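Local atomic coordinates of peptide from Structure-specific endonuclease subunit SLX4 (Saccharomyces cerevisiae, PDB entry 6J0Y), a protein that binds the multi-BRCT scaffold Rtt107 through an Rtt107 interacting motif and comes from a subunit of a structure-specific endonuclease. Residues B[27-33]-B[48-54]. Residues are numbered along the deposited sequence.
Sequences KHNFYRV and QFCIADI
Two neighbouring strands of an antiparallel three-stranded sheet meet here: 27-32 is an outer strand within this chain, and 49-55 is the central one, hydrogen-bonded along its other edge to 8-14. The axes of 29-32 and 49-54 approach to 4.6 Å at 161°. Y31 faces I51 as a hydrogen-bonded pair (Y31 N to I51 O 2.8 Å, I51 N to Y31 O 2.9 Å), with F30-A52 and R32-C50 as the non-hydrogen-bonded pairs flanking it. At H28 the backbone leaves extended geometry (phi/psi -73/-47) and turns a corner, yet H28 N still reaches D53 O at 2.8 Å.

D53, V33 and I51 lose the most surface. D53 lies on the same face as N29, Y31 and I51; its OD2 accepts N29 ND2 at 3.0 Å. V33 closes the other end: V33 N donates to F49 O (3.0 Å). Q48 NE2 donates to V33 O (2.8 Å). V33 CG2 packs 3.8 Å from I51 CG1. Y31, V33, I51 and, from the face of F30 and C50, I54 pack against the Rtt107 chain. On that face F30 CE1 meets C50 CB at 3.6 Å. A water sits 2.5 Å from Y31 OH and donates to D53 OD2 at 2.6 Å.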
loop_
_atom_site.group_PDB
_atom_site.type_symbol
_atom_site.label_atom_id
_atom_site.label_comp_id
_atom_site.label_asym_id
_atom_site.label_seq_id
_atom_site.Cartn_x
_atom_site.Cartn_y
_atom_site.Cartn_z
ATOM N N LYS B 27 -22.166 -5.027 18.571
ATOM C CA LYS B 27 -21.217 -3.923 18.499
ATOM C C LYS B 27 -20.276 -3.992 19.695
ATOM O O LYS B 27 -20.721 -3.877 20.842
ATOM C CB LYS B 27 -21.942 -2.578 18.493
ATOM C CG LYS B 27 -22.919 -2.373 17.350
ATOM C CD LYS B 27 -23.925 -1.281 17.706
ATOM C CE LYS B 27 -24.761 -0.866 16.504
ATOM N NZ LYS B 27 -25.950 -0.047 16.884
ATOM N N HIS B 28 -18.977 -4.156 19.435
ATOM C CA HIS B 28 -18.006 -4.077 20.527
ATOM C C HIS B 28 -17.826 -2.640 20.989
ATOM O O HIS B 28 -17.813 -2.361 22.195
ATOM C CB HIS B 28 -16.657 -4.659 20.098
ATOM C CG HIS B 28 -16.655 -6.153 20.013
ATOM N ND1 HIS B 28 -15.593 -6.869 19.506
ATOM C CD2 HIS B 28 -17.581 -7.065 20.388
ATOM C CE1 HIS B 28 -15.866 -8.160 19.567
ATOM N NE2 HIS B 28 -17.066 -8.307 20.102
ATOM N N ASN B 29 -17.657 -1.720 20.043
ATOM C CA ASN B 29 -17.466 -0.312 20.355
ATOM C C ASN B 29 -17.965 0.528 19.185
ATOM O O ASN B 29 -18.144 0.041 18.069
ATOM C CB ASN B 29 -15.990 0.068 20.598
ATOM C CG ASN B 29 -15.222 -0.960 21.388
ATOM O OD1 ASN B 29 -15.232 -0.937 22.623
ATOM N ND2 ASN B 29 -14.522 -1.859 20.683
ATOM N N PHE B 30 -18.169 1.806 19.461
ATOM C CA PHE B 30 -18.482 2.790 18.425
ATOM C C PHE B 30 -17.701 4.053 18.767
ATOM O O PHE B 30 -17.637 4.436 19.935
ATOM C CB PHE B 30 -20.032 2.975 18.366
ATOM C CG PHE B 30 -20.530 4.404 18.277
ATOM C CD1 PHE B 30 -21.287 4.796 17.189
ATOM C CD2 PHE B 30 -20.339 5.322 19.305
ATOM C CE1 PHE B 30 -21.795 6.079 17.103
ATOM C CE2 PHE B 30 -20.819 6.618 19.206
ATOM C CZ PHE B 30 -21.549 6.996 18.102
ATOM N N TYR B 31 -17.112 4.714 17.760
ATOM C CA TYR B 31 -16.300 5.901 18.005
ATOM C C TYR B 31 -16.749 7.013 17.067
ATOM O O TYR B 31 -16.918 6.781 15.869
ATOM C CB TYR B 31 -14.804 5.646 17.796
ATOM C CG TYR B 31 -14.291 4.329 18.343
ATOM C CD1 TYR B 31 -14.048 4.173 19.700
ATOM C CD2 TYR B 31 -14.012 3.255 17.490
ATOM C CE1 TYR B 31 -13.570 2.983 20.211
ATOM C CE2 TYR B 31 -13.527 2.049 17.995
ATOM C CZ TYR B 31 -13.310 1.926 19.357
ATOM O OH TYR B 31 -12.833 0.743 19.885
ATOM N N ARG B 32 -16.935 8.206 17.608
ATOM C CA ARG B 32 -17.254 9.361 16.765
ATOM C C ARG B 32 -16.020 9.779 15.973
ATOM O O ARG B 32 -14.939 9.945 16.542
ATOM C CB ARG B 32 -17.744 10.513 17.638
ATOM C CG ARG B 32 -18.141 11.793 16.902
ATOM C CD ARG B 32 -18.550 12.824 17.957
ATOM N NE ARG B 32 -18.792 14.166 17.427
ATOM C CZ ARG B 32 -19.946 14.552 16.903
ATOM N NH1 ARG B 32 -20.945 13.683 16.801
ATOM N NH2 ARG B 32 -20.096 15.799 16.474
ATOM N N VAL B 33 -16.184 9.983 14.645
ATOM C CA VAL B 33 -15.083 10.426 13.797
ATOM C C VAL B 33 -15.004 11.948 13.868
ATOM O O VAL B 33 -16.030 12.632 13.854
ATOM C CB VAL B 33 -15.279 9.928 12.349
ATOM C CG1 VAL B 33 -14.277 10.617 11.375
ATOM C CG2 VAL B 33 -15.142 8.398 12.268
ATOM N N GLN B 48 -21.156 13.490 9.117
ATOM C CA GLN B 48 -20.661 13.074 10.427
ATOM C C GLN B 48 -20.656 11.548 10.483
ATOM O O GLN B 48 -21.715 10.916 10.400
ATOM C CB GLN B 48 -21.522 13.661 11.546
ATOM C CG GLN B 48 -21.109 13.222 12.955
ATOM C CD GLN B 48 -19.672 13.602 13.296
ATOM O OE1 GLN B 48 -19.342 14.788 13.399
ATOM N NE2 GLN B 48 -18.814 12.593 13.481
ATOM N N PHE B 49 -19.467 10.965 10.607
ATOM C CA PHE B 49 -19.296 9.526 10.599
ATOM C C PHE B 49 -18.948 8.995 11.983
ATOM O O PHE B 49 -18.553 9.721 12.900
ATOM C CB PHE B 49 -18.198 9.111 9.618
ATOM C CG PHE B 49 -18.562 9.329 8.176
ATOM C CD1 PHE B 49 -19.348 8.406 7.507
ATOM C CD2 PHE B 49 -18.128 10.447 7.502
ATOM C CE1 PHE B 49 -19.691 8.598 6.167
ATOM C CE2 PHE B 49 -18.472 10.654 6.171
ATOM C CZ PHE B 49 -19.255 9.732 5.510
ATOM N N CYS B 50 -19.092 7.687 12.097
ATOM C CA CYS B 50 -18.567 6.946 13.229
ATOM C C CYS B 50 -17.906 5.685 12.700
ATOM O O CYS B 50 -18.140 5.268 11.565
ATOM C CB CYS B 50 -19.660 6.570 14.215
ATOM S SG CYS B 50 -20.792 5.456 13.443
ATOM N N ILE B 51 -17.050 5.103 13.532
ATOM C CA ILE B 51 -16.465 3.795 13.277
ATOM C C ILE B 51 -17.087 2.841 14.285
ATOM O O ILE B 51 -17.088 3.124 15.488
ATOM C CB ILE B 51 -14.931 3.795 13.415
ATOM C CG1 ILE B 51 -14.279 4.677 12.346
ATOM C CG2 ILE B 51 -14.390 2.345 13.340
ATOM C CD1 ILE B 51 -14.480 4.174 10.907
ATOM N N ALA B 52 -17.638 1.737 13.799
ATOM C CA ALA B 52 -18.136 0.674 14.661
ATOM C C ALA B 52 -17.244 -0.553 14.529
ATOM O O ALA B 52 -16.875 -0.947 13.416
ATOM C CB ALA B 52 -19.581 0.317 14.307
ATOM N N ASP B 53 -16.889 -1.150 15.668
ATOM C CA ASP B 53 -16.262 -2.470 15.691
ATOM C C ASP B 53 -17.379 -3.493 15.797
ATOM O O ASP B 53 -18.052 -3.571 16.830
ATOM C CB ASP B 53 -15.305 -2.618 16.873
ATOM C CG ASP B 53 -14.113 -1.711 16.780
ATOM O OD1 ASP B 53 -13.598 -1.495 15.650
ATOM O OD2 ASP B 53 -13.685 -1.215 17.846
ATOM N N ILE B 54 -17.577 -4.277 14.743
ATOM C CA ILE B 54 -18.688 -5.211 14.654
ATOM C C ILE B 54 -18.120 -6.614 14.821
ATOM O O ILE B 54 -17.224 -7.021 14.072
ATOM C CB ILE B 54 -19.437 -5.061 13.318
ATOM C CG1 ILE B 54 -19.966 -3.626 13.147
ATOM C CG2 ILE B 54 -20.548 -6.107 13.207
ATOM C CD1 ILE B 54 -21.084 -3.256 14.101
HETATM O O HOH W 1 -11.253 -0.834 18.665
#